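Local coordinates for thiosulfate sulfurtransferase TUM1 (Saccharomyces cerevisiae, PDB 3UTN), which transfers persulfide sulfur from NFS1 to UBA4 in the 2-thiolation of the tRNA wobble uridine, and carries thiosulfate sulfurtransferase activity, at residues N146-N149 with Q150-E153; P71-P74 with N75-F78; M191-L194 with V195-E199; G229-P232 with G233-P236; F95-K98 with K99-D102. One frame throughout, in Å; residues are numbered along the deposited sequence.

Following the chain, interaction 2 closes a type II turn between helix 63-69 and strand 77-78, and interaction 5 then caps helix 98-107. Interaction 1 follows strand 141-145, at the start of helix 148-153. The second rhodanese unit brings interaction 3, ending helix 188-196, and interaction 4, a second type II turn before strand 234-236. All five are local and lie in series, none nested or crossing. Interactions 1 and 2 touch through Phe148 CE1 and Ile73 CG1 at 3.5 Å; interactions 3 and 4 touch through Val195 CG2 and Ile231 CG2 at 3.2 Å. The turns of interactions 2 and 4 each precede a strand at the edge of a five-stranded parallel sheet.

Interaction 1. Residues N146-N149 with Q150-E153; sequences NNFN and QYRE
In one of the two deposited conformers of Arg152, the guanidinium group lies over one face of the Phe148 ring. Arg152 NE stands 3.3 Å above the ring plane, displaced toward the rim, and Phe148 CD2 in turn sits over the centre of the guanidinium. The two planes differ by 21°. The bend at chi3 (-62°) folds the group back over the ring, and Arg152 CD adds a CH-pi contact, 3.8 Å from the Phe148 centroid. At the guanidinium edge, Asn149 OD1 accepts a weak hydrogen bond from Arg152 NH2 at 2.7 Å, the amide being nearly coplanar with the guanidinium. Stronger partners lie outside: NH2 also donates to Arg121 O, and Asn149 ND2 binds Val122 O and Thr247 O. The Tyr151 ring meets Phe148 obliquely, with Tyr151 CD2 3.5 Å from Phe148 CE1.

This is the first turn of helix 148-153 in the N-terminal rhodanese domain, and Asn147, preceded by a cis peptide bond, is its N-cap. Asn147 OD1 accepts from Gln150 N at 2.9 Å, nearly along the C=O axis, while its ND2 is bound by Thr247 O. Phe148 O takes two donors from opposite faces of its plane: Arg152 N at 2.7 Å, and Arg152 NE at 3.3 Å, which stands well above the carbonyl plane. On another side of the helix, Gln150 NE2 donates to the anti lone pair of Glu153 OE1 at 2.8 Å, with the acceptor in the amide plane.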
loop_
_atom_site.group_PDB
_atom_site.type_symbol
_atom_site.label_atom_id
_atom_site.label_comp_id
_atom_site.label_asym_id
_atom_site.label_seq_id
_atom_site.Cartn_x
_atom_site.Cartn_y
_atom_site.Cartn_z
ATOM N N ASN A 146 2.419 -12.279 0.482
ATOM C CA ASN A 146 1.029 -12.393 0.180
ATOM C C ASN A 146 0.403 -13.667 0.738
ATOM O O ASN A 146 0.332 -14.674 0.060
ATOM C CB ASN A 146 0.800 -12.303 -1.319
ATOM C CG ASN A 146 -0.655 -12.238 -1.652
ATOM O OD1 ASN A 146 -1.442 -11.661 -0.898
ATOM N ND2 ASN A 146 -1.039 -12.850 -2.767
ATOM N N ASN A 147 -0.029 -13.629 1.984
ATOM C CA ASN A 147 0.224 -12.528 2.887
ATOM C C ASN A 147 0.498 -13.168 4.222
ATOM O O ASN A 147 0.527 -14.394 4.330
ATOM C CB ASN A 147 -0.968 -11.574 2.966
ATOM C CG ASN A 147 -2.258 -12.269 3.354
ATOM O OD1 ASN A 147 -2.261 -13.416 3.792
ATOM N ND2 ASN A 147 -3.365 -11.568 3.197
ATOM N N PHE A 148 0.686 -12.345 5.237
ATOM C CA PHE A 148 0.995 -12.852 6.541
ATOM C C PHE A 148 -0.144 -13.673 7.116
ATOM O O PHE A 148 0.101 -14.604 7.868
ATOM C CB PHE A 148 1.351 -11.720 7.473
ATOM C CG PHE A 148 2.003 -12.166 8.733
ATOM C CD1 PHE A 148 3.003 -13.135 8.713
ATOM C CD2 PHE A 148 1.647 -11.592 9.943
ATOM C CE1 PHE A 148 3.613 -13.532 9.886
ATOM C CE2 PHE A 148 2.262 -11.981 11.114
ATOM C CZ PHE A 148 3.247 -12.950 11.086
ATOM N N ASN A 149 -1.377 -13.328 6.757
ATOM C CA ASN A 149 -2.537 -14.108 7.173
ATOM C C ASN A 149 -2.369 -15.552 6.764
ATOM O O ASN A 149 -2.500 -16.457 7.582
ATOM C CB ASN A 149 -3.821 -13.566 6.556
ATOM C CG ASN A 149 -4.284 -12.281 7.207
ATOM O OD1 ASN A 149 -3.758 -11.867 8.237
ATOM N ND2 ASN A 149 -5.282 -11.651 6.612
ATOM N N GLN A 150 -2.058 -15.755 5.491
ATOM C CA GLN A 150 -1.927 -17.094 4.952
ATOM C C GLN A 150 -0.683 -17.724 5.504
ATOM O O GLN A 150 -0.672 -18.895 5.854
ATOM C CB GLN A 150 -1.886 -17.051 3.435
ATOM C CG GLN A 150 -3.244 -16.746 2.845
ATOM C CD GLN A 150 -4.271 -17.795 3.212
ATOM O OE1 GLN A 150 -4.599 -18.650 2.400
ATOM N NE2 GLN A 150 -4.778 -17.736 4.445
ATOM N N TYR A 151 0.359 -16.909 5.600
ATOM C CA TYR A 151 1.598 -17.303 6.209
ATOM C C TYR A 151 1.340 -17.913 7.578
ATOM O O TYR A 151 1.844 -18.993 7.892
ATOM C CB TYR A 151 2.482 -16.073 6.339
ATOM C CG TYR A 151 3.879 -16.381 6.748
ATOM C CD1 TYR A 151 4.877 -16.536 5.796
ATOM C CD2 TYR A 151 4.209 -16.516 8.088
ATOM C CE1 TYR A 151 6.176 -16.815 6.172
ATOM C CE2 TYR A 151 5.497 -16.807 8.475
ATOM C CZ TYR A 151 6.475 -16.953 7.511
ATOM O OH TYR A 151 7.751 -17.230 7.891
ATOM N N ARG A 152 0.553 -17.213 8.390
ATOM C CA ARG A 152 0.232 -17.703 9.719
ATOM C C ARG A 152 -0.734 -18.871 9.647
ATOM O O ARG A 152 -0.521 -19.887 10.296
ATOM C CB ARG A 152 -0.341 -16.592 10.582
ATOM C CG ARG A 152 0.716 -15.657 11.128
ATOM C CD ARG A 152 0.057 -14.495 11.837
ATOM N NE ARG A 152 -0.759 -13.706 10.916
ATOM C CZ ARG A 152 -1.279 -12.519 11.210
ATOM N NH1 ARG A 152 -1.061 -11.971 12.400
ATOM N NH2 ARG A 152 -2.008 -11.883 10.309
ATOM N N GLU A 153 -1.775 -18.728 8.835
ATOM C CA GLU A 153 -2.782 -19.780 8.687
ATOM C C GLU A 153 -2.123 -21.108 8.376
ATOM O O GLU A 153 -2.471 -22.131 8.951
ATOM C CB GLU A 153 -3.806 -19.429 7.604
ATOM C CG GLU A 153 -4.797 -20.554 7.315
ATOM C CD GLU A 153 -6.210 -20.057 7.065
ATOM O OE1 GLU A 153 -6.387 -19.086 6.290
ATOM O OE2 GLU A 153 -7.150 -20.655 7.641
#

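Interaction 2. Residues P71-P74 with N75-F78; sequences PRIP and NSIF
Ser76, Pro74 and Asn75 carry this turn, in which Ser76 returns to the carbonyl of Ile73. The backbone defines a type II beta turn from Ile73 to Ser76, with Pro74 in the second position and Asn75 in the third, where its phi is 70°. The amide end of Asn75 comes back beside Pro74, ND2 lying 4.0 Å from Pro74 CB. Ser76 N donates only weakly to Ile73 O, at 3.1 Å. Its hydroxyl turns to the same oxygen, because chi1 (-76°) sets OG beside the backbone N; the modelled OG to Ile73 O separation of 2.4 Å is very short and its exact value doubtful, the more so as Ser76 has two conformers. Arg72 packs alongside the serine, its CG 3.7 Å from Ser76 CB, while the guanidinium leaves for Ser161 O and Asp159. Tyr119 OH bonds both Ser76 OG and Ile73 N. A backbone closure that is weak on its own is thus probably supplemented, if the modelled conformer is right, by a side-chain hydroxyl sharing its acceptor at the entrance to strand 77-78 of the first rhodanese domain.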
loop_
_atom_site.group_PDB
_atom_site.type_symbol
_atom_site.label_atom_id
_atom_site.label_comp_id
_atom_site.label_asym_id
_atom_site.label_seq_id
_atom_site.Cartn_x
_atom_site.Cartn_y
_atom_site.Cartn_z
ATOM N N PRO A 71 3.569 -13.187 16.957
ATOM C CA PRO A 71 4.540 -13.849 16.113
ATOM C C PRO A 71 4.811 -13.047 14.857
ATOM O O PRO A 71 3.907 -12.464 14.260
ATOM C CB PRO A 71 3.869 -15.177 15.784
ATOM C CG PRO A 71 2.974 -15.428 16.954
ATOM C CD PRO A 71 2.426 -14.067 17.267
ATOM N N ARG A 72 6.074 -12.977 14.488
ATOM C CA ARG A 72 6.435 -12.287 13.283
ATOM C C ARG A 72 7.142 -13.297 12.423
ATOM O O ARG A 72 7.517 -14.368 12.886
ATOM C CB ARG A 72 7.349 -11.098 13.597
ATOM C CG ARG A 72 8.732 -11.478 14.081
ATOM C CD ARG A 72 9.368 -10.334 14.863
ATOM N NE ARG A 72 8.540 -10.010 16.010
ATOM C CZ ARG A 72 8.553 -10.685 17.152
ATOM N NH1 ARG A 72 9.385 -11.708 17.324
ATOM N NH2 ARG A 72 7.746 -10.322 18.130
ATOM N N ILE A 73 7.324 -12.958 11.162
ATOM C CA ILE A 73 8.196 -13.746 10.339
ATOM C C ILE A 73 9.577 -13.533 10.937
ATOM O O ILE A 73 9.934 -12.403 11.259
ATOM C CB ILE A 73 8.157 -13.272 8.890
ATOM C CG1 ILE A 73 6.717 -13.305 8.364
ATOM C CG2 ILE A 73 9.080 -14.129 8.048
ATOM C CD1 ILE A 73 6.594 -13.003 6.888
ATOM N N PRO A 74 10.343 -14.618 11.129
ATOM C CA PRO A 74 11.663 -14.492 11.723
ATOM C C PRO A 74 12.445 -13.344 11.097
ATOM O O PRO A 74 12.324 -13.098 9.902
ATOM C CB PRO A 74 12.312 -15.828 11.380
ATOM C CG PRO A 74 11.171 -16.787 11.422
ATOM C CD PRO A 74 10.012 -16.025 10.832
ATOM N N ASN A 75 13.224 -12.643 11.913
ATOM C CA ASN A 75 14.145 -11.619 11.432
ATOM C C ASN A 75 13.427 -10.394 10.912
ATOM O O ASN A 75 14.015 -9.568 10.217
ATOM C CB ASN A 75 15.061 -12.193 10.350
ATOM C CG ASN A 75 15.647 -13.529 10.743
ATOM O OD1 ASN A 75 16.048 -13.725 11.887
ATOM N ND2 ASN A 75 15.681 -14.461 9.802
ATOM N N SER A 76 12.150 -10.287 11.255
ATOM C CA SER A 76 11.339 -9.161 10.833
ATOM C C SER A 76 11.843 -7.873 11.426
ATOM O O SER A 76 12.333 -7.847 12.543
ATOM C CB SER A 76 9.894 -9.329 11.267
ATOM O OG SER A 76 9.225 -10.262 10.449
ATOM N N ILE A 77 11.713 -6.809 10.661
ATOM C CA ILE A 77 11.795 -5.504 11.226
ATOM C C ILE A 77 10.364 -5.044 11.207
ATOM O O ILE A 77 9.511 -5.591 10.488
ATOM C CB ILE A 77 12.660 -4.543 10.406
ATOM C CG1 ILE A 77 12.103 -4.406 8.986
ATOM C CG2 ILE A 77 14.102 -5.012 10.423
ATOM C CD1 ILE A 77 12.796 -3.359 8.159
ATOM N N PHE A 78 10.090 -4.050 12.020
ATOM C CA PHE A 78 8.816 -3.432 11.977
ATOM C C PHE A 78 8.973 -2.176 11.156
ATOM O O PHE A 78 9.873 -1.381 11.394
ATOM C CB PHE A 78 8.351 -3.096 13.374
ATOM C CG PHE A 78 7.093 -2.314 13.399
ATOM C CD1 PHE A 78 5.889 -2.906 13.031
ATOM C CD2 PHE A 78 7.108 -0.978 13.768
ATOM C CE1 PHE A 78 4.718 -2.178 13.043
ATOM C CE2 PHE A 78 5.934 -0.249 13.787
ATOM C CZ PHE A 78 4.742 -0.849 13.422
#

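Interaction 3. Residues M191-L194 with V195-E199; sequences MFQL and VKSGE
Ser197 grips Gln193 O twice, with N at 2.6 Å and OG also at 2.6 Å, the two donors arriving from opposite faces of the carbonyl plane. A chi1 of 64° folds the hydroxyl back on the preceding turn. Glu199 N then donates to Leu194 O at 2.7 Å, nearly straight on to the carbonyl. Together with Gly198 N to Val195 O at 2.9 Å, and with Gly198 at positive phi (66°), these bonds form a Schellman motif that ends helix 188-196.

Farther out, one water joins the side chains: it accepts from Gln193 NE2 at 2.8 Å and donates to Glu199 OE1 at 3.1 Å. That carboxylate oxygen is also salt-bridged to Lys203. Gln193 NE2 also lies 3.5 Å from Ser197 CB, brought there by the bend at chi2.

The packing is aliphatic on aromatic. Lys196 CB is over one face of the Phe192 ring, a CH-pi contact toward the rim, and the lysine chain runs on past the ring. On the inner side, Met191 and Val195 rest on Trp313 of helix 309-317, Leu194 packs on Leu200 of helix 200-203, and both Met191 and Leu194 reach Ile279 of strand 278-281, the strand that leads to the active-site loop of Cys282.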
loop_
_atom_site.group_PDB
_atom_site.type_symbol
_atom_site.label_atom_id
_atom_site.label_comp_id
_atom_site.label_asym_id
_atom_site.label_seq_id
_atom_site.Cartn_x
_atom_site.Cartn_y
_atom_site.Cartn_z
ATOM N N MET A 191 -3.275 15.645 -9.969
ATOM C CA MET A 191 -4.622 15.163 -9.707
ATOM C C MET A 191 -5.630 16.262 -9.956
ATOM O O MET A 191 -6.600 16.078 -10.681
ATOM C CB MET A 191 -4.755 14.683 -8.267
ATOM C CG MET A 191 -4.281 13.266 -8.082
ATOM S SD MET A 191 -5.062 12.144 -9.248
ATOM C CE MET A 191 -6.728 12.023 -8.613
ATOM N N PHE A 192 -5.379 17.411 -9.349
ATOM C CA PHE A 192 -6.281 18.522 -9.486
ATOM C C PHE A 192 -6.378 18.985 -10.926
ATOM O O PHE A 192 -7.472 19.165 -11.423
ATOM C CB PHE A 192 -5.901 19.685 -8.582
ATOM C CG PHE A 192 -6.912 20.774 -8.597
ATOM C CD1 PHE A 192 -8.171 20.560 -8.057
ATOM C CD2 PHE A 192 -6.633 21.994 -9.199
ATOM C CE1 PHE A 192 -9.124 21.557 -8.084
ATOM C CE2 PHE A 192 -7.586 22.995 -9.230
ATOM C CZ PHE A 192 -8.834 22.775 -8.673
ATOM N N GLN A 193 -5.238 19.155 -11.588
ATOM C CA GLN A 193 -5.239 19.557 -12.994
ATOM C C GLN A 193 -6.026 18.562 -13.828
ATOM O O GLN A 193 -6.856 18.953 -14.638
ATOM C CB GLN A 193 -3.819 19.724 -13.547
ATOM C CG GLN A 193 -3.756 20.133 -15.019
ATOM C CD GLN A 193 -4.671 21.306 -15.384
ATOM O OE1 GLN A 193 -5.043 22.123 -14.536
ATOM N NE2 GLN A 193 -5.029 21.391 -16.660
ATOM N N LEU A 194 -5.773 17.277 -13.606
ATOM C CA LEU A 194 -6.489 16.230 -14.317
ATOM C C LEU A 194 -7.981 16.353 -14.110
ATOM O O LEU A 194 -8.760 16.211 -15.046
ATOM C CB LEU A 194 -6.006 14.851 -13.870
ATOM C CG LEU A 194 -4.621 14.504 -14.404
ATOM C CD1 LEU A 194 -4.069 13.315 -13.643
ATOM C CD2 LEU A 194 -4.669 14.261 -15.908
ATOM N N VAL A 195 -8.371 16.636 -12.876
ATOM C CA VAL A 195 -9.772 16.759 -12.546
ATOM C C VAL A 195 -10.309 18.098 -13.017
ATOM O O VAL A 195 -11.381 18.159 -13.606
ATOM C CB VAL A 195 -10.007 16.584 -11.040
ATOM C CG1 VAL A 195 -11.458 16.859 -10.690
ATOM C CG2 VAL A 195 -9.622 15.175 -10.633
ATOM N N LYS A 196 -9.553 19.159 -12.748
ATOM C CA LYS A 196 -9.919 20.495 -13.201
ATOM C C LYS A 196 -10.085 20.502 -14.712
ATOM O O LYS A 196 -11.029 21.086 -15.223
ATOM C CB LYS A 196 -8.872 21.523 -12.777
ATOM C CG LYS A 196 -9.233 22.950 -13.145
ATOM C CD LYS A 196 -8.182 23.931 -12.658
ATOM C CE LYS A 196 -8.564 25.359 -13.019
ATOM N NZ LYS A 196 -9.963 25.686 -12.625
ATOM N N SER A 197 -9.176 19.837 -15.418
ATOM C CA SER A 197 -9.243 19.760 -16.875
ATOM C C SER A 197 -10.268 18.740 -17.357
ATOM O O SER A 197 -10.530 18.645 -18.554
ATOM C CB SER A 197 -7.871 19.445 -17.460
ATOM O OG SER A 197 -7.440 18.169 -17.030
ATOM N N GLY A 198 -10.850 17.989 -16.422
ATOM C CA GLY A 198 -11.857 16.975 -16.745
ATOM C C GLY A 198 -11.244 15.847 -17.544
ATOM O O GLY A 198 -11.929 15.171 -18.313
ATOM N N GLU A 199 -9.940 15.667 -17.364
ATOM C CA GLU A 199 -9.164 14.705 -18.123
ATOM C C GLU A 199 -8.779 13.506 -17.272
ATOM O O GLU A 199 -8.148 12.578 -17.771
ATOM C CB GLU A 199 -7.890 15.353 -18.650
ATOM C CG GLU A 199 -8.095 16.349 -19.776
ATOM C CD GLU A 199 -6.853 17.182 -20.023
ATOM O OE1 GLU A 199 -5.769 16.803 -19.526
ATOM O OE2 GLU A 199 -6.963 18.223 -20.704
HETATM O O HOH W 1 -4.493 19.432 -18.563
#

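Interaction 4. Residues G229-P232 with G233-P236; sequences GHIP and GTQP
Thr234 folds back on Ile231, and its side chain can be traced outward from CB, which lies 3.3 Å from Ile231 O. CG2 branches toward the isoleucine and packs against Ile231 CB at 3.5 Å, the two side chains meeting at a slant. OG1 takes the other course: the 59° chi1 tucks it back against its own main chain, facing His230, whose CB is 3.5 Å away. OG1 is also modelled as donating to Ile231 O, at a doubtful 2.4 Å. Beyond the tip, a water donates to Thr234 OG1 at 2.6 Å and accepts from Ile231 N at 2.7 Å, bridging the two. The backbone closes with Thr234 N to Ile231 O at 2.9 Å and an N-H...O angle of 158°. His230 itself is turned to other partners, its ring stacked on Phe215 and its NE2 bound by Asp327 O. With Pro232 second and Gly233 third, at a phi of 98° that suits glycine, this is a type II beta turn. Its sequence is consistent with the His-Ile-Pro-Gly signature of rhodanese domains, here before strand 234-236, and the Ile231 side chain lies about 9 Å from that of the catalytic Cys282.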
loop_
_atom_site.group_PDB
_atom_site.type_symbol
_atom_site.label_atom_id
_atom_site.label_comp_id
_atom_site.label_asym_id
_atom_site.label_seq_id
_atom_site.Cartn_x
_atom_site.Cartn_y
_atom_site.Cartn_z
ATOM N N GLY A 229 -17.286 11.131 -0.550
ATOM C CA GLY A 229 -17.472 11.469 -1.941
ATOM C C GLY A 229 -16.184 11.113 -2.627
ATOM O O GLY A 229 -15.322 10.454 -2.047
ATOM N N HIS A 230 -16.025 11.554 -3.859
ATOM C CA HIS A 230 -14.856 11.149 -4.593
ATOM C C HIS A 230 -14.357 12.211 -5.489
ATOM O O HIS A 230 -15.015 13.233 -5.714
ATOM C CB HIS A 230 -15.141 9.898 -5.387
ATOM C CG HIS A 230 -16.238 10.064 -6.388
ATOM N ND1 HIS A 230 -17.530 9.893 -6.073
ATOM C CD2 HIS A 230 -16.200 10.395 -7.736
ATOM C CE1 HIS A 230 -18.282 10.104 -7.161
ATOM N NE2 HIS A 230 -17.464 10.398 -8.181
ATOM N N ILE A 231 -13.159 11.969 -5.993
ATOM C CA ILE A 231 -12.544 12.866 -6.923
ATOM C C ILE A 231 -13.251 12.617 -8.237
ATOM O O ILE A 231 -13.353 11.474 -8.677
ATOM C CB ILE A 231 -11.050 12.587 -7.051
ATOM C CG1 ILE A 231 -10.381 12.663 -5.677
ATOM C CG2 ILE A 231 -10.411 13.570 -8.011
ATOM C CD1 ILE A 231 -8.989 12.092 -5.654
ATOM N N PRO A 232 -13.789 13.679 -8.843
ATOM C CA PRO A 232 -14.428 13.519 -10.132
ATOM C C PRO A 232 -13.466 12.833 -11.088
ATOM O O PRO A 232 -12.289 13.198 -11.160
ATOM C CB PRO A 232 -14.695 14.961 -10.559
ATOM C CG PRO A 232 -14.877 15.680 -9.264
ATOM C CD PRO A 232 -13.823 15.078 -8.387
ATOM N N GLY A 233 -13.959 11.812 -11.772
ATOM C CA GLY A 233 -13.156 11.079 -12.724
ATOM C C GLY A 233 -12.599 9.803 -12.138
ATOM O O GLY A 233 -12.101 8.955 -12.865
ATOM N N THR A 234 -12.677 9.667 -10.818
ATOM C CA THR A 234 -12.256 8.438 -10.184
ATOM C C THR A 234 -13.406 7.457 -10.165
ATOM O O THR A 234 -14.556 7.801 -10.436
ATOM C CB THR A 234 -11.755 8.637 -8.741
ATOM O OG1 THR A 234 -12.798 9.215 -7.953
ATOM C CG2 THR A 234 -10.517 9.525 -8.715
ATOM N N GLN A 235 -13.075 6.223 -9.841
ATOM C CA GLN A 235 -14.048 5.165 -9.794
ATOM C C GLN A 235 -13.817 4.420 -8.511
ATOM O O GLN A 235 -12.686 4.369 -8.025
ATOM C CB GLN A 235 -13.845 4.228 -10.963
ATOM C CG GLN A 235 -13.950 4.895 -12.314
ATOM C CD GLN A 235 -13.567 3.930 -13.397
ATOM O OE1 GLN A 235 -14.339 3.052 -13.732
ATOM N NE2 GLN A 235 -12.361 4.067 -13.926
ATOM N N PRO A 236 -14.886 3.847 -7.944
ATOM C CA PRO A 236 -14.680 3.128 -6.711
ATOM C C PRO A 236 -14.053 1.781 -7.001
ATOM O O PRO A 236 -14.563 1.004 -7.809
ATOM C CB PRO A 236 -16.094 2.953 -6.173
ATOM C CG PRO A 236 -16.942 2.879 -7.396
ATOM C CD PRO A 236 -16.282 3.753 -8.418
HETATM O O HOH W 2 -11.886 9.610 -5.508
#

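Interaction 5. Residues F95-K98 with K99-D102; sequences FPTK and KVFD
Lys98 and Asp102 slant across one another on one side of the first helical turn, joined by a salt bridge of 2.6 Å between Lys98 NZ and Asp102 OD2. The lysine chain runs extended from CB and turns only at chi4 (-54°), which swings NZ over to the carboxylate; OD2 is met nearly along its C-O bond. Both groups also engage Ser176, Lys98 NZ with Ser176 O and Asp102 OD1 with Ser176 N, so the ion pair draws in the loop beyond. Thr97 is the N-cap: its OG1 accepts from Val100 N at 3.0 Å, and the N-H...O angle is 165°. Thr97 O in turn takes Phe101 N at 2.8 Å. On another side, Pro96 and Phe101 run alongside each other in a common direction, with Pro96 CG 4.1 Å from Phe101 CB; residues just before the N-cap and four after it meeting like this make a hydrophobic staple. Val100 CG1 extends it, 3.9 Å from Pro96 CB. Lys99 points elsewhere, to Asp103. Pro96 rests on Thr133 and Phe101 on Leu134, so the start of helix 98-107 lies against helix 127-136 on the way from strand 77-78 to strand 115-119.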
loop_
_atom_site.group_PDB
_atom_site.type_symbol
_atom_site.label_atom_id
_atom_site.label_comp_id
_atom_site.label_asym_id
_atom_site.label_seq_id
_atom_site.Cartn_x
_atom_site.Cartn_y
_atom_site.Cartn_z
ATOM N N PHE A 95 3.738 9.958 1.664
ATOM C CA PHE A 95 4.970 9.274 1.386
ATOM C C PHE A 95 6.116 9.931 2.129
ATOM O O PHE A 95 6.207 11.160 2.158
ATOM C CB PHE A 95 5.248 9.292 -0.101
ATOM C CG PHE A 95 6.181 8.222 -0.524
ATOM C CD1 PHE A 95 5.720 6.925 -0.685
ATOM C CD2 PHE A 95 7.521 8.494 -0.717
ATOM C CE1 PHE A 95 6.581 5.919 -1.060
ATOM C CE2 PHE A 95 8.390 7.489 -1.087
ATOM C CZ PHE A 95 7.923 6.203 -1.252
ATOM N N PRO A 96 6.983 9.118 2.755
ATOM C CA PRO A 96 8.050 9.739 3.514
ATOM C C PRO A 96 9.020 10.473 2.615
ATOM O O PRO A 96 9.141 10.160 1.430
ATOM C CB PRO A 96 8.751 8.551 4.181
ATOM C CG PRO A 96 8.428 7.385 3.318
ATOM C CD PRO A 96 7.026 7.649 2.849
ATOM N N THR A 97 9.695 11.457 3.187
ATOM C CA THR A 97 10.821 12.074 2.529
ATOM C C THR A 97 11.929 11.039 2.452
ATOM O O THR A 97 11.976 10.088 3.251
ATOM C CB THR A 97 11.334 13.287 3.322
ATOM O OG1 THR A 97 11.809 12.844 4.598
ATOM C CG2 THR A 97 10.225 14.313 3.525
ATOM N N LYS A 98 12.813 11.225 1.480
ATOM C CA LYS A 98 14.003 10.412 1.337
ATOM C C LYS A 98 14.699 10.231 2.683
ATOM O O LYS A 98 15.065 9.112 3.048
ATOM C CB LYS A 98 14.949 11.069 0.339
ATOM C CG LYS A 98 16.117 10.207 -0.095
ATOM C CD LYS A 98 17.205 11.080 -0.703
ATOM C CE LYS A 98 18.334 10.237 -1.269
ATOM N NZ LYS A 98 18.875 9.302 -0.246
ATOM N N LYS A 99 14.853 11.333 3.422
ATOM C CA LYS A 99 15.560 11.318 4.700
ATOM C C LYS A 99 14.833 10.492 5.756
ATOM O O LYS A 99 15.429 9.612 6.366
ATOM C CB LYS A 99 15.827 12.739 5.206
ATOM C CG LYS A 99 16.190 12.807 6.683
ATOM C CD LYS A 99 17.033 14.023 7.023
ATOM C CE LYS A 99 18.500 13.647 7.166
ATOM N NZ LYS A 99 18.738 12.788 8.362
ATOM N N VAL A 100 13.551 10.772 5.964
ATOM C CA VAL A 100 12.749 9.985 6.896
ATOM C C VAL A 100 12.836 8.514 6.504
ATOM O O VAL A 100 13.062 7.657 7.348
ATOM C CB VAL A 100 11.288 10.478 6.961
ATOM C CG1 VAL A 100 10.371 9.427 7.575
ATOM C CG2 VAL A 100 11.214 11.771 7.761
ATOM N N PHE A 101 12.705 8.232 5.214
ATOM C CA PHE A 101 12.791 6.863 4.762
ATOM C C PHE A 101 14.148 6.242 5.057
ATOM O O PHE A 101 14.224 5.190 5.673
ATOM C CB PHE A 101 12.497 6.735 3.283
ATOM C CG PHE A 101 12.585 5.329 2.803
ATOM C CD1 PHE A 101 11.524 4.453 3.011
ATOM C CD2 PHE A 101 13.744 4.860 2.190
ATOM C CE1 PHE A 101 11.605 3.143 2.582
ATOM C CE2 PHE A 101 13.826 3.551 1.760
ATOM C CZ PHE A 101 12.754 2.691 1.959
ATOM N N ASP A 102 15.213 6.899 4.605
ATOM C CA ASP A 102 16.565 6.399 4.811
ATOM C C ASP A 102 16.873 6.231 6.282
ATOM O O ASP A 102 17.434 5.216 6.685
ATOM C CB ASP A 102 17.584 7.330 4.166
ATOM C CG ASP A 102 17.527 7.285 2.667
ATOM O OD1 ASP A 102 16.833 6.392 2.128
ATOM O OD2 ASP A 102 18.164 8.143 2.025
#